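Local coordinates for protein MGS-MChE2 (Uncultured bacterium, PDB 5JD6) that probably hydrolyses ester bonds, as an esterase of the alpha/beta hydrolase fold from a lagoon-sediment bacterium, at residues Ile86-Ser91 with Ala110-Gly115; Thr114-Leu119 with Glu212-Leu217; Thr195-Gly200 with Ala221-Ile226. All blocks are in the same frame, centred on the assembly; numbering follows the deposited sequence.

Contact 1 of 3, residues Ile86-Ser91 with Ala110-Gly115; sequences ILLGNS and ALVITG
Asn90 reaches across to the backbone of Thr114 at the end of two parallel strands whose pairs run from Ile86-Ala110 to Gly89-Ile113. Its CB already lies 3.7 Å from Thr114 O. The first torsion sets CG anti to the backbone N (chi1 165°), beside the residue's own carbonyl carbon, and CG passes the same oxygen. At the tip, ND2 donates to Thr114 O at 3.0 Å in a fairly straight bond (156° at the hydrogen), tilted out of the plane of the accepting carbonyl. The other tip atom, OD1, receives the hydroxyl of Ser91, with OG 3.1 Å away and above the amide plane. Together with a weak bond from ND2 to His231 O, these would help to hold the amide's rotation. Ser91 N also donates to Gly115 O at 2.9 Å, a bent bond at the corner where the chain turns at Thr114 and Gly115. Ser91 has a positive phi of 55° directly before helix 92-103, and with Gly89 and Gly93 it fits the nucleophile elbow of alpha/beta hydrolases. Ser91 is thus probably the catalytic nucleophile. Upstream the pairing is regular: Gly89 N meets Val112 O at 3.0 Å, and Leu87 bonds through both N and O. Leu88 CD1 packs on Val112 CG1 at 3.6 Å, while Leu87 CB meets Leu111 CD1 at 4.0 Å on the reverse face. Strand 20-25 hydrogen-bonds to the far edge of 86-91. Helix 92-103 covers the Leu87 and Leu111 face, and helix 238-252 covers that of Ile86, Ala110 and Val112.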
ATOM      1  N   ILE A  86      10.494   3.334   2.439  1.00 31.16           N
ATOM      2  CA  ILE A  86       9.427   2.921   3.336  1.00 34.89           C
ATOM      3  C   ILE A  86       8.159   2.681   2.523  1.00 24.68           C
ATOM      4  O   ILE A  86       7.691   3.574   1.816  1.00 24.36           O
ATOM      5  CB  ILE A  86       9.157   3.970   4.431  1.00 22.71           C
ATOM      6  CG1 ILE A  86      10.383   4.119   5.333  1.00 25.93           C
ATOM      7  CG2 ILE A  86       7.939   3.581   5.251  1.00 22.74           C
ATOM      8  CD1 ILE A  86      10.208   5.132   6.443  1.00 30.46           C
ATOM      9  N   LEU A  87       7.618   1.471   2.614  1.00 18.61           N
ATOM     10  CA  LEU A  87       6.415   1.116   1.867  1.00 16.91           C
ATOM     11  C   LEU A  87       5.151   1.252   2.710  1.00 25.81           C
ATOM     12  O   LEU A  87       5.043   0.676   3.795  1.00 19.09           O
ATOM     13  CB  LEU A  87       6.515  -0.312   1.329  1.00 19.20           C
ATOM     14  CG  LEU A  87       7.526  -0.567   0.212  1.00 24.58           C
ATOM     15  CD1 LEU A  87       7.374  -1.985  -0.313  1.00 22.17           C
ATOM     16  CD2 LEU A  87       7.362   0.447  -0.909  1.00 27.42           C
ATOM     17  N   LEU A  88       4.197   2.018   2.193  1.00 18.15           N
ATOM     18  CA  LEU A  88       2.895   2.176   2.824  1.00 16.74           C
ATOM     19  C   LEU A  88       1.820   1.679   1.866  1.00 24.49           C
ATOM     20  O   LEU A  88       1.710   2.162   0.738  1.00 20.17           O
ATOM     21  CB  LEU A  88       2.660   3.639   3.212  1.00 17.38           C
ATOM     22  CG  LEU A  88       1.275   4.078   3.697  1.00 37.94           C
ATOM     23  CD1 LEU A  88       0.730   3.145   4.764  1.00 49.03           C
ATOM     24  CD2 LEU A  88       1.338   5.504   4.220  1.00 39.03           C
ATOM     25  N   GLY A  89       1.031   0.705   2.310  1.00 26.40           N
ATOM     26  CA  GLY A  89       0.056   0.078   1.440  1.00 23.02           C
ATOM     27  C   GLY A  89      -1.332  -0.076   2.029  1.00 29.52           C
ATOM     28  O   GLY A  89      -1.493  -0.339   3.221  1.00 27.88           O
ATOM     29  N   ASN A  90      -2.338   0.088   1.176  1.00 38.68           N
ATOM     30  CA  ASN A  90      -3.735  -0.083   1.560  1.00 37.79           C
ATOM     31  C   ASN A  90      -4.469  -0.978   0.568  1.00 36.42           C
ATOM     32  O   ASN A  90      -4.208  -0.918  -0.634  1.00 41.53           O
ATOM     33  CB  ASN A  90      -4.428   1.276   1.655  1.00 39.15           C
ATOM     34  CG  ASN A  90      -5.939   1.162   1.696  1.00 51.57           C
ATOM     35  OD1 ASN A  90      -6.621   1.464   0.717  1.00 62.93           O
ATOM     36  ND2 ASN A  90      -6.470   0.720   2.830  1.00 55.45           N
ATOM     37  N   SER A  91      -5.382  -1.801   1.079  1.00 33.79           N
ATOM     38  CA  SER A  91      -6.157  -2.726   0.254  1.00 36.19           C
ATOM     39  C   SER A  91      -5.243  -3.615  -0.582  1.00 31.45           C
ATOM     40  O   SER A  91      -4.384  -4.315  -0.045  1.00 34.75           O
ATOM     41  CB  SER A  91      -7.128  -1.961  -0.649  1.00 44.56           C
ATOM     42  OG  SER A  91      -8.038  -1.188   0.114  1.00 50.49           O
ATOM     43  N   ALA A 110      11.195  -0.238   5.903  1.00 27.34           N
ATOM     44  CA  ALA A 110      10.070  -0.557   6.774  1.00 30.43           C
ATOM     45  C   ALA A 110       8.798  -0.740   5.957  1.00 24.21           C
ATOM     46  O   ALA A 110       8.687  -0.233   4.840  1.00 21.29           O
ATOM     47  CB  ALA A 110       9.879   0.529   7.820  1.00 22.03           C
ATOM     48  N   LEU A 111       7.841  -1.463   6.525  1.00 25.45           N
ATOM     49  CA  LEU A 111       6.584  -1.746   5.846  1.00 21.18           C
ATOM     50  C   LEU A 111       5.397  -1.295   6.686  1.00 27.69           C
ATOM     51  O   LEU A 111       5.222  -1.748   7.815  1.00 34.85           O
ATOM     52  CB  LEU A 111       6.475  -3.241   5.537  1.00 27.92           C
ATOM     53  CG  LEU A 111       5.152  -3.749   4.963  1.00 30.88           C
ATOM     54  CD1 LEU A 111       4.843  -3.070   3.639  1.00 25.13           C
ATOM     55  CD2 LEU A 111       5.194  -5.261   4.800  1.00 31.75           C
ATOM     56  N   VAL A 112       4.585  -0.396   6.140  1.00 26.69           N
ATOM     57  CA  VAL A 112       3.393   0.064   6.843  1.00 20.95           C
ATOM     58  C   VAL A 112       2.139  -0.467   6.158  1.00 31.68           C
ATOM     59  O   VAL A 112       1.937  -0.264   4.960  1.00 36.56           O
ATOM     60  CB  VAL A 112       3.329   1.598   6.920  1.00 22.51           C
ATOM     61  CG1 VAL A 112       2.206   2.033   7.849  1.00 21.73           C
ATOM     62  CG2 VAL A 112       4.664   2.160   7.386  1.00 20.74           C
ATOM     63  N   ILE A 113       1.302  -1.150   6.930  1.00 33.69           N
ATOM     64  CA  ILE A 113       0.130  -1.825   6.389  1.00 38.37           C
ATOM     65  C   ILE A 113      -1.142  -1.363   7.082  1.00 34.75           C
ATOM     66  O   ILE A 113      -1.177  -1.204   8.305  1.00 40.97           O
ATOM     67  CB  ILE A 113       0.266  -3.351   6.525  1.00 46.15           C
ATOM     68  CG1 ILE A 113       1.307  -3.871   5.541  1.00 52.44           C
ATOM     69  CG2 ILE A 113      -1.062  -4.052   6.284  1.00 57.18           C
ATOM     70  CD1 ILE A 113       1.677  -5.302   5.789  1.00 69.74           C
ATOM     71  N   THR A 114      -2.184  -1.140   6.290  1.00 29.76           N
ATOM     72  CA  THR A 114      -3.465  -0.712   6.827  1.00 37.95           C
ATOM     73  C   THR A 114      -4.629  -1.103   5.922  1.00 37.62           C
ATOM     74  O   THR A 114      -4.673  -0.726   4.752  1.00 33.56           O
ATOM     75  CB  THR A 114      -3.476   0.815   7.077  1.00 39.90           C
ATOM     76  OG1 THR A 114      -4.819   1.260   7.318  1.00 43.88           O
ATOM     77  CG2 THR A 114      -2.860   1.576   5.915  1.00 42.97           C
ATOM     78  N   GLY A 115      -5.564  -1.871   6.479  1.00 36.44           N
ATOM     79  CA  GLY A 115      -6.704  -2.378   5.737  1.00 34.97           C
ATOM     80  C   GLY A 115      -6.299  -3.026   4.428  1.00 32.95           C
ATOM     81  O   GLY A 115      -6.829  -2.686   3.373  1.00 33.96           O
TER

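Contact 2 of 3, residues Thr114-Leu119 with Glu212-Leu217; sequences TGSSGL and EDFKRL
Leu119 lays one methyl over the ring of Phe214, the leucine and the phenylalanine running in opposing directions alongside one another. Leu119 CD1 stands 3.7 Å from the ring centroid and only 7° off the ring normal, a CH-pi contact centred on the face. Its second torsion, chi2 -179°, extends CD1 anti to CA and so carries the methyl out over the ring. The same methyl touches Asp213 CB, of the residue just before Phe214, at 3.8 Å. Polar atoms of the loop meet the ring elsewhere: Ser117 O lies near its plane at the edge, 4.1 Å from Phe214 CZ, and Ser116 OG approaches obliquely to 3.7 Å from Phe214 CE2. Segment 114-119 leaves the sheet after strand 108-113, the point at which many alpha/beta hydrolases insert a cap, and residues 120-152 are not modelled, probably because they are mobile. Helix 208-217, which carries Phe214, is the helix of the beta-alpha-beta unit between strands 195-200 and 221-226. Phe214 also packs on Leu98 of helix 92-103 and on Leu188, whereas Leu119 rests on Asn183 and Ala185 as well. One turn along the helix, Arg216 forms a salt bridge with Asp213, NH2 to OD1 at 2.7 Å. The carboxylate oxygen sits in the guanidinium plane, but the nitrogen comes to it from above the carboxylate plane, 47° out. Arg216 NE adds a weak bond to that same oxygen, which is likely to steady the Asp213 carboxylate.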
ATOM      1  N   THR A 114      -2.184  -1.140   6.290  1.00 29.76           N
ATOM      2  CA  THR A 114      -3.465  -0.712   6.827  1.00 37.95           C
ATOM      3  C   THR A 114      -4.629  -1.103   5.922  1.00 37.62           C
ATOM      4  O   THR A 114      -4.673  -0.726   4.752  1.00 33.56           O
ATOM      5  CB  THR A 114      -3.476   0.815   7.077  1.00 39.90           C
ATOM      6  OG1 THR A 114      -4.819   1.260   7.318  1.00 43.88           O
ATOM      7  CG2 THR A 114      -2.860   1.576   5.915  1.00 42.97           C
ATOM      8  N   GLY A 115      -5.564  -1.871   6.479  1.00 36.44           N
ATOM      9  CA  GLY A 115      -6.704  -2.378   5.737  1.00 34.97           C
ATOM     10  C   GLY A 115      -6.299  -3.026   4.428  1.00 32.95           C
ATOM     11  O   GLY A 115      -6.829  -2.686   3.373  1.00 33.96           O
ATOM     12  N   SER A 116      -5.349  -3.952   4.487  1.00 29.91           N
ATOM     13  CA  SER A 116      -4.812  -4.543   3.268  1.00 38.98           C
ATOM     14  C   SER A 116      -5.214  -6.001   3.106  1.00 44.32           C
ATOM     15  O   SER A 116      -5.461  -6.704   4.087  1.00 41.62           O
ATOM     16  CB  SER A 116      -3.287  -4.424   3.243  1.00 37.32           C
ATOM     17  OG  SER A 116      -2.681  -5.488   3.952  1.00 39.94           O
ATOM     18  N   SER A 117      -5.273  -6.447   1.856  1.00 46.75           N
ATOM     19  CA  SER A 117      -5.554  -7.842   1.549  1.00 48.78           C
ATOM     20  C   SER A 117      -4.267  -8.658   1.587  1.00 46.98           C
ATOM     21  O   SER A 117      -3.207  -8.142   1.944  1.00 43.22           O
ATOM     22  CB  SER A 117      -6.228  -7.966   0.183  1.00 49.76           C
ATOM     23  OG  SER A 117      -5.490  -7.275  -0.809  1.00 47.67           O
ATOM     24  N   GLY A 118      -4.363  -9.930   1.218  1.00 47.15           N
ATOM     25  CA  GLY A 118      -3.217 -10.818   1.258  1.00 42.40           C
ATOM     26  C   GLY A 118      -3.398 -11.932   2.269  1.00 47.59           C
ATOM     27  O   GLY A 118      -2.498 -12.744   2.478  1.00 52.25           O
ATOM     28  N   LEU A 119      -4.569 -11.962   2.901  1.00 57.95           N
ATOM     29  CA  LEU A 119      -4.919 -13.019   3.846  1.00 59.26           C
ATOM     30  C   LEU A 119      -6.393 -13.392   3.724  1.00 61.41           C
ATOM     31  O   LEU A 119      -6.756 -14.286   2.961  1.00 69.63           O
ATOM     32  CB  LEU A 119      -4.604 -12.591   5.281  1.00 56.42           C
ATOM     33  CG  LEU A 119      -3.151 -12.724   5.740  1.00 54.64           C
ATOM     34  CD1 LEU A 119      -3.003 -12.294   7.190  1.00 57.12           C
ATOM     35  CD2 LEU A 119      -2.667 -14.151   5.553  1.00 48.53           C
ATOM     36  N   GLU A 212      -4.749  -9.015  13.227  1.00 57.69           N
ATOM     37  CA  GLU A 212      -4.097  -9.786  14.278  1.00 59.51           C
ATOM     38  C   GLU A 212      -3.407 -11.023  13.713  1.00 55.84           C
ATOM     39  O   GLU A 212      -2.433 -11.511  14.285  1.00 52.54           O
ATOM     40  CB  GLU A 212      -5.108 -10.178  15.358  1.00 62.63           C
ATOM     41  CG  GLU A 212      -5.677  -8.985  16.110  1.00 72.96           C
ATOM     42  CD  GLU A 212      -6.550  -9.386  17.281  1.00 92.50           C
ATOM     43  OE1 GLU A 212      -7.763  -9.605  17.075  1.00100.43           O
ATOM     44  OE2 GLU A 212      -6.024  -9.481  18.410  1.00100.65           O
ATOM     45  N   ASP A 213      -3.911 -11.527  12.590  1.00 54.71           N
ATOM     46  CA  ASP A 213      -3.237 -12.600  11.866  1.00 53.96           C
ATOM     47  C   ASP A 213      -1.878 -12.115  11.371  1.00 54.78           C
ATOM     48  O   ASP A 213      -0.880 -12.831  11.463  1.00 57.01           O
ATOM     49  CB  ASP A 213      -4.087 -13.088  10.692  1.00 60.35           C
ATOM     50  CG  ASP A 213      -5.236 -13.973  11.129  1.00 77.44           C
ATOM     51  OD1 ASP A 213      -5.098 -14.664  12.159  1.00 78.44           O
ATOM     52  OD2 ASP A 213      -6.277 -13.981  10.439  1.00 87.66           O
ATOM     53  N   PHE A 214      -1.856 -10.894  10.843  1.00 43.50           N
ATOM     54  CA  PHE A 214      -0.618 -10.255  10.407  1.00 49.26           C
ATOM     55  C   PHE A 214       0.355 -10.106  11.568  1.00 49.53           C
ATOM     56  O   PHE A 214       1.545 -10.383  11.434  1.00 53.44           O
ATOM     57  CB  PHE A 214      -0.910  -8.884   9.792  1.00 47.25           C
ATOM     58  CG  PHE A 214      -1.153  -8.921   8.311  1.00 41.15           C
ATOM     59  CD1 PHE A 214      -0.283  -9.592   7.469  1.00 37.65           C
ATOM     60  CD2 PHE A 214      -2.253  -8.286   7.760  1.00 36.63           C
ATOM     61  CE1 PHE A 214      -0.502  -9.627   6.106  1.00 37.41           C
ATOM     62  CE2 PHE A 214      -2.479  -8.317   6.398  1.00 44.77           C
ATOM     63  CZ  PHE A 214      -1.601  -8.989   5.570  1.00 43.20           C
ATOM     64  N   LYS A 215      -0.166  -9.665  12.708  1.00 41.96           N
ATOM     65  CA  LYS A 215       0.639  -9.487  13.910  1.00 50.81           C
ATOM     66  C   LYS A 215       1.199 -10.820  14.405  1.00 53.48           C
ATOM     67  O   LYS A 215       2.342 -10.890  14.855  1.00 52.80           O
ATOM     68  CB  LYS A 215      -0.193  -8.812  15.006  1.00 48.75           C
ATOM     69  CG  LYS A 215       0.456  -8.800  16.380  1.00 47.73           C
ATOM     70  CD  LYS A 215       1.766  -8.032  16.382  1.00 52.05           C
ATOM     71  CE  LYS A 215       2.444  -8.124  17.740  1.00 65.99           C
ATOM     72  NZ  LYS A 215       3.785  -7.477  17.743  1.00 73.52           N
ATOM     73  N   ARG A 216       0.390 -11.873  14.311  1.00 53.27           N
ATOM     74  CA  ARG A 216       0.804 -13.207  14.740  1.00 57.68           C
ATOM     75  C   ARG A 216       1.996 -13.725  13.943  1.00 58.95           C
ATOM     76  O   ARG A 216       3.030 -14.081  14.508  1.00 61.83           O
ATOM     77  CB  ARG A 216      -0.352 -14.205  14.611  1.00 56.76           C
ATOM     78  CG  ARG A 216      -1.390 -14.131  15.716  1.00 57.30           C
ATOM     79  CD  ARG A 216      -2.274 -15.374  15.734  1.00 66.56           C
ATOM     80  NE  ARG A 216      -2.962 -15.600  14.464  1.00 73.54           N
ATOM     81  CZ  ARG A 216      -2.669 -16.584  13.618  1.00 77.82           C
ATOM     82  NH1 ARG A 216      -1.696 -17.439  13.901  1.00 78.45           N
ATOM     83  NH2 ARG A 216      -3.350 -16.714  12.486  1.00 77.35           N
ATOM     84  N   LEU A 217       1.838 -13.760  12.625  1.00 54.45           N
ATOM     85  CA  LEU A 217       2.805 -14.408  11.749  1.00 52.29           C
ATOM     86  C   LEU A 217       4.091 -13.600  11.576  1.00 58.94           C
ATOM     87  O   LEU A 217       5.186 -14.152  11.654  1.00 66.33           O
ATOM     88  CB  LEU A 217       2.162 -14.682  10.389  1.00 60.04           C
ATOM     89  CG  LEU A 217       0.872 -15.503  10.459  1.00 53.99           C
ATOM     90  CD1 LEU A 217       0.208 -15.609   9.095  1.00 59.04           C
ATOM     91  CD2 LEU A 217       1.147 -16.884  11.031  1.00 58.69           C
TER

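Contact 3 of 3, residues Thr195-Gly200 with Ala221-Ile226; sequences TCIIWG and ADLYWI
Ile197 O is held by two groups of the partner strand: Tyr224 N donates to it at 2.7 Å, nearly straight at 172°, and the CA-H of Leu223 makes a CA-H...O contact beside that bond. The remaining bonds complete a regular parallel ladder from Asp222 N on Thr195 O to Ile226 N on Trp199 O. On one face Ile197 CG2 packs against Leu223 CD1 at 3.7 Å. Further along it, Leu223 CG lies 4.0 Å above the Trp225 indole, offset toward the rim. Trp225 CD1 meets Trp199 CB at 4.0 Å, while the Trp199 indole extends to Thr206, whose O accepts from NE1. An alanine in place of Trp225 would probably leave Trp199 CB without this neighbour and open a gap over Leu223. The opposite face holds a sulfur-aromatic contact: with SG anti to the backbone N (chi1 -176°), the sulfur of Cys196 stands at the edge of the Tyr224 ring, SG 3.9 Å from CE2. Beyond them Ile198 CG2 touches Ile226 CD1 at 3.8 Å, and Asp222 OD2 accepts from Trp248 NE1. Strand 221-226 is one of the two outermost strands of the sheet within the chain, and 195-200 pairs inward with 108-113. Helix 208-217, the crossover between the two strands, covers the Ile197 and Trp199 face, and helix 238-252 the face of Cys196 and Ile198.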
ATOM      1  N   THR A 195       7.561  -3.902  10.674  1.00 40.47           N
ATOM      2  CA  THR A 195       6.250  -3.656  10.091  1.00 35.17           C
ATOM      3  C   THR A 195       5.305  -2.944  11.051  1.00 32.53           C
ATOM      4  O   THR A 195       5.156  -3.338  12.207  1.00 30.92           O
ATOM      5  CB  THR A 195       5.597  -4.971   9.629  1.00 36.29           C
ATOM      6  OG1 THR A 195       6.444  -5.610   8.665  1.00 39.14           O
ATOM      7  CG2 THR A 195       4.238  -4.702   9.000  1.00 35.15           C
ATOM      8  N   CYS A 196       4.671  -1.885  10.560  1.00 27.12           N
ATOM      9  CA  CYS A 196       3.665  -1.170  11.330  1.00 31.57           C
ATOM     10  C   CYS A 196       2.280  -1.486  10.784  1.00 32.27           C
ATOM     11  O   CYS A 196       1.999  -1.255   9.607  1.00 29.55           O
ATOM     12  CB  CYS A 196       3.921   0.336  11.292  1.00 25.86           C
ATOM     13  SG  CYS A 196       2.793   1.308  12.315  1.00 31.70           S
ATOM     14  N   ILE A 197       1.417  -2.022  11.638  1.00 35.74           N
ATOM     15  CA  ILE A 197       0.065  -2.361  11.223  1.00 29.10           C
ATOM     16  C   ILE A 197      -0.950  -1.466  11.923  1.00 29.67           C
ATOM     17  O   ILE A 197      -1.171  -1.585  13.127  1.00 31.36           O
ATOM     18  CB  ILE A 197      -0.262  -3.836  11.518  1.00 34.12           C
ATOM     19  CG1 ILE A 197       0.907  -4.733  11.113  1.00 31.42           C
ATOM     20  CG2 ILE A 197      -1.533  -4.251  10.799  1.00 31.87           C
ATOM     21  CD1 ILE A 197       0.761  -6.165  11.575  1.00 34.05           C
ATOM     22  N   ILE A 198      -1.555  -0.563  11.158  1.00 28.67           N
ATOM     23  CA  ILE A 198      -2.585   0.328  11.676  1.00 32.58           C
ATOM     24  C   ILE A 198      -3.933  -0.081  11.095  1.00 36.57           C
ATOM     25  O   ILE A 198      -4.055  -0.284   9.893  1.00 30.23           O
ATOM     26  CB  ILE A 198      -2.284   1.799  11.334  1.00 28.35           C
ATOM     27  CG1 ILE A 198      -0.890   2.183  11.838  1.00 29.43           C
ATOM     28  CG2 ILE A 198      -3.342   2.713  11.930  1.00 34.04           C
ATOM     29  CD1 ILE A 198      -0.469   3.586  11.470  1.00 26.38           C
ATOM     30  N   TRP A 199      -4.948  -0.210  11.941  1.00 33.21           N
ATOM     31  CA  TRP A 199      -6.205  -0.790  11.484  1.00 35.07           C
ATOM     32  C   TRP A 199      -7.429  -0.123  12.101  1.00 41.92           C
ATOM     33  O   TRP A 199      -7.407   0.286  13.261  1.00 49.35           O
ATOM     34  CB  TRP A 199      -6.223  -2.286  11.798  1.00 36.44           C
ATOM     35  CG  TRP A 199      -6.815  -3.139  10.720  1.00 44.95           C
ATOM     36  CD1 TRP A 199      -8.132  -3.454  10.553  1.00 47.00           C
ATOM     37  CD2 TRP A 199      -6.106  -3.802   9.668  1.00 44.92           C
ATOM     38  NE1 TRP A 199      -8.287  -4.269   9.458  1.00 47.38           N
ATOM     39  CE2 TRP A 199      -7.058  -4.499   8.897  1.00 48.62           C
ATOM     40  CE3 TRP A 199      -4.758  -3.876   9.303  1.00 41.91           C
ATOM     41  CZ2 TRP A 199      -6.705  -5.257   7.782  1.00 49.35           C
ATOM     42  CZ3 TRP A 199      -4.410  -4.628   8.195  1.00 44.44           C
ATOM     43  CH2 TRP A 199      -5.380  -5.308   7.448  1.00 46.25           C
ATOM     44  N   GLY A 200      -8.496  -0.019  11.317  1.00 38.85           N
ATOM     45  CA  GLY A 200      -9.776   0.419  11.843  1.00 50.39           C
ATOM     46  C   GLY A 200     -10.359  -0.680  12.710  1.00 56.28           C
ATOM     47  O   GLY A 200     -10.333  -1.851  12.330  1.00 59.74           O
ATOM     48  N   ALA A 221       6.639  -6.972  14.049  1.00 52.28           N
ATOM     49  CA  ALA A 221       5.521  -6.116  13.671  1.00 47.84           C
ATOM     50  C   ALA A 221       4.820  -5.512  14.885  1.00 50.48           C
ATOM     51  O   ALA A 221       4.747  -6.130  15.947  1.00 61.44           O
ATOM     52  CB  ALA A 221       4.526  -6.896  12.827  1.00 43.51           C
ATOM     53  N   ASP A 222       4.307  -4.297  14.717  1.00 44.85           N
ATOM     54  CA  ASP A 222       3.551  -3.627  15.769  1.00 40.13           C
ATOM     55  C   ASP A 222       2.138  -3.313  15.287  1.00 37.41           C
ATOM     56  O   ASP A 222       1.942  -2.899  14.144  1.00 36.23           O
ATOM     57  CB  ASP A 222       4.260  -2.346  16.213  1.00 42.79           C
ATOM     58  CG  ASP A 222       5.661  -2.606  16.730  1.00 58.83           C
ATOM     59  OD1 ASP A 222       5.793  -3.087  17.875  1.00 70.94           O
ATOM     60  OD2 ASP A 222       6.630  -2.325  15.993  1.00 58.97           O
ATOM     61  N   LEU A 223       1.160  -3.510  16.163  1.00 36.81           N
ATOM     62  CA  LEU A 223      -0.241  -3.349  15.791  1.00 39.18           C
ATOM     63  C   LEU A 223      -0.916  -2.217  16.563  1.00 40.19           C
ATOM     64  O   LEU A 223      -0.887  -2.186  17.794  1.00 42.32           O
ATOM     65  CB  LEU A 223      -0.994  -4.663  16.015  1.00 43.82           C
ATOM     66  CG  LEU A 223      -2.483  -4.718  15.666  1.00 47.67           C
ATOM     67  CD1 LEU A 223      -2.737  -4.189  14.265  1.00 46.80           C
ATOM     68  CD2 LEU A 223      -2.990  -6.144  15.794  1.00 44.80           C
ATOM     69  N   TYR A 224      -1.519  -1.287  15.827  1.00 35.30           N
ATOM     70  CA  TYR A 224      -2.243  -0.171  16.426  1.00 36.13           C
ATOM     71  C   TYR A 224      -3.631  -0.043  15.808  1.00 42.21           C
ATOM     72  O   TYR A 224      -3.792  -0.178  14.596  1.00 45.55           O
ATOM     73  CB  TYR A 224      -1.466   1.135  16.251  1.00 37.05           C
ATOM     74  CG  TYR A 224      -0.018   1.049  16.675  1.00 36.93           C
ATOM     75  CD1 TYR A 224       0.339   1.132  18.014  1.00 43.92           C
ATOM     76  CD2 TYR A 224       0.992   0.887  15.736  1.00 42.98           C
ATOM     77  CE1 TYR A 224       1.662   1.054  18.407  1.00 45.01           C
ATOM     78  CE2 TYR A 224       2.318   0.808  16.120  1.00 49.41           C
ATOM     79  CZ  TYR A 224       2.646   0.892  17.456  1.00 49.85           C
ATOM     80  OH  TYR A 224       3.965   0.814  17.845  1.00 55.49           O
ATOM     81  N   TRP A 225      -4.632   0.220  16.640  1.00 43.09           N
ATOM     82  CA  TRP A 225      -6.007   0.326  16.162  1.00 45.98           C
ATOM     83  C   TRP A 225      -6.527   1.761  16.148  1.00 45.26           C
ATOM     84  O   TRP A 225      -6.067   2.614  16.907  1.00 51.13           O
ATOM     85  CB  TRP A 225      -6.940  -0.539  17.014  1.00 50.07           C
ATOM     86  CG  TRP A 225      -6.998  -1.976  16.593  1.00 56.40           C
ATOM     87  CD1 TRP A 225      -7.623  -2.484  15.489  1.00 55.03           C
ATOM     88  CD2 TRP A 225      -6.427  -3.095  17.280  1.00 44.63           C
ATOM     89  NE1 TRP A 225      -7.466  -3.849  15.441  1.00 50.36           N
ATOM     90  CE2 TRP A 225      -6.736  -4.248  16.530  1.00 54.70           C
ATOM     91  CE3 TRP A 225      -5.679  -3.232  18.453  1.00 61.93           C
ATOM     92  CZ2 TRP A 225      -6.323  -5.521  16.916  1.00 67.03           C
ATOM     93  CZ3 TRP A 225      -5.270  -4.497  18.835  1.00 74.57           C
ATOM     94  CH2 TRP A 225      -5.594  -5.624  18.070  1.00 79.68           C
ATOM     95  N   ILE A 226      -7.494   2.012  15.272  1.00 40.70           N
ATOM     96  CA  ILE A 226      -8.237   3.265  15.269  1.00 45.75           C
ATOM     97  C   ILE A 226      -9.726   2.957  15.418  1.00 50.34           C
ATOM     98  O   ILE A 226     -10.308   2.255  14.590  1.00 53.23           O
ATOM     99  CB  ILE A 226      -7.995   4.079  13.985  1.00 45.22           C
ATOM    100  CG1 ILE A 226      -6.506   4.390  13.821  1.00 40.56           C
ATOM    101  CG2 ILE A 226      -8.803   5.367  14.009  1.00 42.14           C
ATOM    102  CD1 ILE A 226      -6.172   5.139  12.548  1.00 35.44           C
TER

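How the contacts relate
From the N terminus, contact 1 closes first, bringing strand 108-113 back beside 85-91 after the crossover through helix 92-103. Contact 2 opens on its last residues, Thr114 and Gly115, and spans a long excursion that includes the unmodelled residues 120-152 before reaching helix 208-217. Contact 3 starts inside that excursion at Thr195 and closes after it at Ile226, so contacts 2 and 3 cross, whereas 1 and 3 follow in series. Contacts 1 and 3 are continuous within the sheet, since strands 108-113 and 195-200 are neighbours and Cys196 probably hydrogen-bonds to Ile113. Ser117 N probably bonds Ser91 O, joining contact 2 to the putative elbow, and Trp199 packs on Gly115 and Ser116.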